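Long-range contacts in uncharacterized protein (Methylibium petroleiphilum, PDB 3PL0), which probably acts as an iron- and 2-oxoglutarate-dependent dioxygenase built on a cupin-type double-stranded beta-helix fold: residues His166-Asp171 against Val217-Thr222; Phe172-Phe177 against Val209-Asp214. All coordinates share one frame; numbering follows the deposited sequence.

Interaction 1. Residues His166-Asp171 against Val217-Thr222; sequences HRDGVD and VIHEST
The HxD...H pattern of the 2-oxoglutarate/iron dioxygenases is met here: H166 and D168 sit two apart in the loop before strand 172-181, and H219 faces them from strand 217-226. The backbones are joined by a single antiparallel bridge in which H166 and H219 form a hydrogen-bonded pair. H166 N reaches H219 O at 2.9 Å, and H219 N returns to H166 O, also at 2.9 Å and on a carbonyl lone pair. The same H166 O receives a CA-H...O contact from I218 CA (3.3 Å), while the CB of I218 packs against that carbonyl. The rings of H166 and H219 meet obliquely, the planes at 52°. H166 CE1 lies over one face of the H219 ring, displaced from the ring centre, and H166 NE2 comes to 3.5 Å from H219 CE1. Within the double-stranded beta-helix this convergence is consistent with the two-histidine, one-carboxylate facial triad that holds iron in the family. Its geometric evidence is the clustering of the polar ends: H166 NE2 is 3.5 Å from H219 NE2 and 3.8 Å from D168 OD1. H219 NE2 donates to D168 OD1 at 2.9 Å, using the syn lone pair of the carboxylate; the bond is nearly straight (164°), and carboxylate and imidazole are almost coplanar (8° apart), which is consistent with the bond restraining their turn against each other. D214 OD1 accepts from D168 N and so helps place the aspartate, as a second-shell residue would if the triad holds metal. An alanine in place of H219 would remove the imidazole, and with it the donor to D168 OD1 and the neighbour of the H166 ring, which would probably disturb the putative metal site.

Interaction 2. Residues Phe172-Phe177 against Val209-Asp214; sequences FVAVVF and VLLLDD
The F172 ring lies obliquely alongside D213, its CD1 3.7 Å from D213 CA and its CE1 3.9 Å from D213 CG, with ring and carboxylate planes 41° apart. Both belong to neighbouring strands of the double-stranded beta-helix, 172-181 and 209-213, whose short segments run antiparallel at 168°. The ladder rests on two hydrogen-bonded pairs. Between V173 and L212, V173 N donates to L212 O at 3.0 Å, and L212 N answers to V173 O at 2.7 Å, almost along the C=O axis. Between V175 and L210 the bonds are V175 N to L210 O, 2.8 Å, and L210 N to V175 O, 2.9 Å. F172, A174, V176, V209, L211 and D213 share one face. Helix 118-134 covers it at F172, A174 and L211, with F131 stacking on the F172 ring; R135, just after the helix, forms a salt bridge with D213 OD2, while D213 OD1 accepts from Q215 N. On this face L211 CG stands beside its backbone N, bringing CD2 to 3.8 Å from A174 CB, and V176 and V209 run alongside each other in the same direction. V173, V175, L210 and L212 form the other face, where L212 CD1 packs on V173 CB. At the end of the ladder D214, whose OD2 accepts from V170 N and OD1 from D168 N, sets that OD1 4.0 Å from V173 CG2.

In the fold
Interaction 2 is a buried strand ladder, its centre about 6 Å from the chain centre; interaction 1, its centre about 10 Å from the chain centre, is partly buried, with H166 exposed. The centres of the two contacts are about 9 Å apart, and the same chain links them: the 166-171 loop runs directly into strand 172-181, and strand 209-213 is followed by strand 217-226. Four main-chain bonds and apolar side chains carry interaction 2, whereas a single bridge and polar ring and carboxylate groups carry interaction 1. D214 joins the two, its carboxylate receiving N-H groups of the loop and its N bonding to D171 O. L212, on the ladder, packs directly against H219.

Interaction 1. Residues His166-Asp171 against Val217-Thr222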
loop_
_atom_site.group_PDB
_atom_site.type_symbol
_atom_site.label_atom_id
_atom_site.label_comp_id
_atom_site.label_asym_id
_atom_site.label_seq_id
_atom_site.Cartn_x
_atom_site.Cartn_y
_atom_site.Cartn_z
ATOM N N HIS A 166 10.070 3.545 -7.493
ATOM C CA HIS A 166 9.543 2.436 -8.291
ATOM C C HIS A 166 8.051 2.600 -8.606
ATOM O O HIS A 166 7.326 3.376 -7.955
ATOM C CB HIS A 166 9.765 1.105 -7.526
ATOM C CG HIS A 166 8.923 0.990 -6.295
ATOM N ND1 HIS A 166 9.281 1.563 -5.092
ATOM C CD2 HIS A 166 7.714 0.418 -6.090
ATOM C CE1 HIS A 166 8.340 1.326 -4.194
ATOM N NE2 HIS A 166 7.373 0.638 -4.777
ATOM N N ARG A 167 7.594 1.861 -9.615
ATOM C CA ARG A 167 6.195 1.525 -9.693
ATOM C C ARG A 167 5.958 0.052 -9.318
ATOM O O ARG A 167 6.893 -0.721 -9.118
ATOM C CB ARG A 167 5.620 1.863 -11.061
ATOM C CG ARG A 167 6.133 1.028 -12.205
ATOM C CD ARG A 167 5.505 1.461 -13.523
ATOM N NE ARG A 167 4.098 1.091 -13.612
ATOM C CZ ARG A 167 3.609 0.088 -14.345
ATOM N NH1 ARG A 167 4.411 -0.649 -15.117
ATOM N NH2 ARG A 167 2.299 -0.176 -14.318
ATOM N N ASP A 168 4.699 -0.335 -9.223
ATOM C CA ASP A 168 4.373 -1.657 -8.733
ATOM C C ASP A 168 3.915 -2.633 -9.849
ATOM O O ASP A 168 3.661 -3.792 -9.593
ATOM C CB ASP A 168 3.333 -1.543 -7.643
ATOM C CG ASP A 168 3.841 -0.789 -6.428
ATOM O OD1 ASP A 168 4.031 0.455 -6.499
ATOM O OD2 ASP A 168 4.006 -1.442 -5.400
ATOM N N GLY A 169 3.782 -2.134 -11.071
ATOM C CA GLY A 169 3.429 -2.968 -12.207
ATOM C C GLY A 169 1.954 -3.294 -12.302
ATOM O O GLY A 169 1.595 -4.306 -12.907
ATOM N N VAL A 170 1.118 -2.419 -11.729
ATOM C CA VAL A 170 -0.315 -2.629 -11.647
ATOM C C VAL A 170 -1.003 -1.398 -12.236
ATOM O O VAL A 170 -0.361 -0.560 -12.841
ATOM C CB VAL A 170 -0.739 -2.898 -10.170
ATOM C CG1 VAL A 170 -0.103 -4.200 -9.628
ATOM C CG2 VAL A 170 -0.372 -1.708 -9.235
ATOM N N ASP A 171 -2.294 -1.243 -12.019
ATOM C CA ASP A 171 -2.993 -0.033 -12.443
ATOM C C ASP A 171 -2.998 1.072 -11.370
ATOM O O ASP A 171 -2.682 2.229 -11.663
ATOM C CB ASP A 171 -4.416 -0.353 -12.835
ATOM C CG ASP A 171 -4.489 -1.006 -14.210
ATOM O OD1 ASP A 171 -4.596 -0.247 -15.197
ATOM O OD2 ASP A 171 -4.354 -2.240 -14.280
ATOM N N VAL A 217 2.879 7.807 -11.895
ATOM C CA VAL A 217 3.802 8.247 -10.861
ATOM C C VAL A 217 4.644 7.048 -10.414
ATOM O O VAL A 217 4.302 5.861 -10.684
ATOM C CB VAL A 217 3.059 8.874 -9.663
ATOM C CG1 VAL A 217 2.265 10.106 -10.111
ATOM C CG2 VAL A 217 2.142 7.828 -9.007
ATOM N N ILE A 218 5.786 7.388 -9.827
ATOM C CA ILE A 218 6.630 6.439 -9.114
ATOM C C ILE A 218 6.804 6.935 -7.674
ATOM O O ILE A 218 6.548 8.099 -7.364
ATOM C CB ILE A 218 7.980 6.186 -9.809
ATOM C CG1 ILE A 218 8.814 7.484 -9.933
ATOM C CG2 ILE A 218 7.765 5.472 -11.209
ATOM C CD1 ILE A 218 10.182 7.254 -10.543
ATOM N N HIS A 219 7.192 6.043 -6.771
ATOM C CA HIS A 219 7.231 6.431 -5.376
ATOM C C HIS A 219 8.274 5.628 -4.607
ATOM O O HIS A 219 8.916 4.702 -5.150
ATOM C CB HIS A 219 5.831 6.303 -4.772
ATOM C CG HIS A 219 5.362 4.885 -4.659
ATOM N ND1 HIS A 219 5.399 4.173 -3.471
ATOM C CD2 HIS A 219 4.906 4.024 -5.600
ATOM C CE1 HIS A 219 4.968 2.939 -3.688
ATOM N NE2 HIS A 219 4.646 2.828 -4.969
ATOM N N GLU A 220 8.479 6.009 -3.355
ATOM C CA GLU A 220 9.541 5.430 -2.529
ATOM C C GLU A 220 9.301 5.909 -1.143
ATOM O O GLU A 220 8.470 6.801 -0.917
ATOM C CB GLU A 220 10.943 5.858 -3.037
ATOM C CG GLU A 220 11.218 7.358 -2.874
ATOM C CD GLU A 220 12.549 7.808 -3.378
ATOM O OE1 GLU A 220 13.086 7.215 -4.336
ATOM O OE2 GLU A 220 13.011 8.851 -2.875
ATOM N N SER A 221 10.023 5.350 -0.175
ATOM C CA SER A 221 10.058 5.980 1.122
ATOM C C SER A 221 11.449 5.883 1.670
ATOM O O SER A 221 12.160 4.920 1.395
ATOM C CB SER A 221 9.055 5.394 2.092
ATOM O OG SER A 221 9.380 4.082 2.365
ATOM N N THR A 222 11.825 6.864 2.479
ATOM C CA THR A 222 13.160 6.906 3.023
ATOM C C THR A 222 13.346 5.932 4.181
ATOM O O THR A 222 12.403 5.584 4.852
ATOM C CB THR A 222 13.512 8.300 3.475
ATOM O OG1 THR A 222 12.713 8.645 4.603
ATOM C CG2 THR A 222 13.320 9.289 2.267
#

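Interaction 2. Residues Phe172-Phe177 against Val209-Asp214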
loop_
_atom_site.group_PDB
_atom_site.type_symbol
_atom_site.label_atom_id
_atom_site.label_comp_id
_atom_site.label_asym_id
_atom_site.label_seq_id
_atom_site.Cartn_x
_atom_site.Cartn_y
_atom_site.Cartn_z
ATOM N N PHE A 172 -3.410 0.719 -10.165
ATOM C CA PHE A 172 -3.502 1.653 -9.024
ATOM C C PHE A 172 -2.995 1.003 -7.760
ATOM O O PHE A 172 -3.088 -0.236 -7.599
ATOM C CB PHE A 172 -4.937 2.134 -8.798
ATOM C CG PHE A 172 -5.493 2.880 -9.950
ATOM C CD1 PHE A 172 -5.234 4.219 -10.107
ATOM C CD2 PHE A 172 -6.252 2.227 -10.921
ATOM C CE1 PHE A 172 -5.726 4.907 -11.184
ATOM C CE2 PHE A 172 -6.737 2.907 -11.999
ATOM C CZ PHE A 172 -6.486 4.242 -12.141
ATOM N N VAL A 173 -2.382 1.843 -6.908
ATOM C CA VAL A 173 -1.920 1.439 -5.600
ATOM C C VAL A 173 -2.470 2.342 -4.509
ATOM O O VAL A 173 -2.616 3.578 -4.705
ATOM C CB VAL A 173 -0.400 1.413 -5.549
ATOM C CG1 VAL A 173 0.062 0.998 -4.138
ATOM C CG2 VAL A 173 0.149 0.438 -6.627
ATOM N N ALA A 174 -2.817 1.732 -3.372
ATOM C CA ALA A 174 -3.091 2.485 -2.152
ATOM C C ALA A 174 -2.106 2.061 -1.114
ATOM O O ALA A 174 -1.985 0.873 -0.813
ATOM C CB ALA A 174 -4.491 2.224 -1.623
ATOM N N VAL A 175 -1.396 3.033 -0.558
ATOM C CA VAL A 175 -0.557 2.813 0.623
ATOM C C VAL A 175 -1.285 3.391 1.841
ATOM O O VAL A 175 -1.476 4.612 1.945
ATOM C CB VAL A 175 0.792 3.506 0.496
ATOM C CG1 VAL A 175 1.653 3.235 1.768
ATOM C CG2 VAL A 175 1.536 3.037 -0.775
ATOM N N VAL A 176 -1.668 2.529 2.772
ATOM C CA VAL A 176 -2.427 2.956 3.954
ATOM C C VAL A 176 -1.402 3.020 5.086
ATOM O O VAL A 176 -0.677 2.049 5.318
ATOM C CB VAL A 176 -3.522 1.962 4.341
ATOM C CG1 VAL A 176 -4.271 2.476 5.576
ATOM C CG2 VAL A 176 -4.445 1.715 3.165
ATOM N N PHE A 177 -1.291 4.174 5.743
ATOM C CA PHE A 177 -0.402 4.298 6.906
ATOM C C PHE A 177 -1.122 3.763 8.110
ATOM O O PHE A 177 -2.228 4.211 8.424
ATOM C CB PHE A 177 0.009 5.731 7.157
ATOM C CG PHE A 177 0.875 5.890 8.350
ATOM C CD1 PHE A 177 2.200 5.478 8.305
ATOM C CD2 PHE A 177 0.389 6.471 9.505
ATOM C CE1 PHE A 177 3.019 5.588 9.411
ATOM C CE2 PHE A 177 1.197 6.595 10.628
ATOM C CZ PHE A 177 2.516 6.144 10.583
ATOM N N VAL A 209 -4.232 7.678 3.840
ATOM C CA VAL A 209 -4.044 6.872 2.629
ATOM C C VAL A 209 -3.465 7.630 1.424
ATOM O O VAL A 209 -3.940 8.675 1.041
ATOM C CB VAL A 209 -5.334 6.169 2.252
ATOM C CG1 VAL A 209 -5.064 5.201 1.128
ATOM C CG2 VAL A 209 -5.876 5.453 3.489
ATOM N N LEU A 210 -2.420 7.058 0.818
ATOM C CA LEU A 210 -1.854 7.580 -0.396
ATOM C C LEU A 210 -2.399 6.748 -1.540
ATOM O O LEU A 210 -2.131 5.554 -1.603
ATOM C CB LEU A 210 -0.323 7.475 -0.362
ATOM C CG LEU A 210 0.479 7.777 -1.640
ATOM C CD1 LEU A 210 0.233 9.211 -2.060
ATOM C CD2 LEU A 210 1.969 7.496 -1.401
ATOM N N LEU A 211 -3.111 7.401 -2.442
ATOM C CA LEU A 211 -3.625 6.813 -3.677
ATOM C C LEU A 211 -2.675 7.146 -4.812
ATOM O O LEU A 211 -2.252 8.313 -4.934
ATOM C CB LEU A 211 -5.031 7.333 -3.996
ATOM C CG LEU A 211 -6.096 7.101 -2.886
ATOM C CD1 LEU A 211 -7.487 7.601 -3.270
ATOM C CD2 LEU A 211 -6.138 5.592 -2.422
ATOM N N LEU A 212 -2.303 6.141 -5.616
ATOM C CA LEU A 212 -1.338 6.293 -6.718
ATOM C C LEU A 212 -1.894 5.686 -8.030
ATOM O O LEU A 212 -2.432 4.591 -8.047
ATOM C CB LEU A 212 -0.028 5.541 -6.408
ATOM C CG LEU A 212 0.743 5.901 -5.136
ATOM C CD1 LEU A 212 1.780 4.809 -4.801
ATOM C CD2 LEU A 212 1.440 7.278 -5.272
ATOM N N ASP A 213 -1.757 6.415 -9.122
ATOM C CA ASP A 213 -1.964 5.868 -10.457
ATOM C C ASP A 213 -0.615 5.333 -10.859
ATOM O O ASP A 213 0.332 6.070 -11.237
ATOM C CB ASP A 213 -2.433 6.949 -11.402
ATOM C CG ASP A 213 -2.605 6.464 -12.829
ATOM O OD1 ASP A 213 -2.140 5.360 -13.205
ATOM O OD2 ASP A 213 -3.201 7.238 -13.585
ATOM N N ASP A 214 -0.522 4.027 -10.788
ATOM C CA ASP A 214 0.751 3.345 -10.981
ATOM C C ASP A 214 1.332 3.484 -12.386
ATOM O O ASP A 214 2.483 3.149 -12.616
ATOM C CB ASP A 214 0.593 1.869 -10.643
ATOM C CG ASP A 214 1.897 1.205 -10.377
ATOM O OD1 ASP A 214 2.629 1.669 -9.453
ATOM O OD2 ASP A 214 2.214 0.245 -11.110
#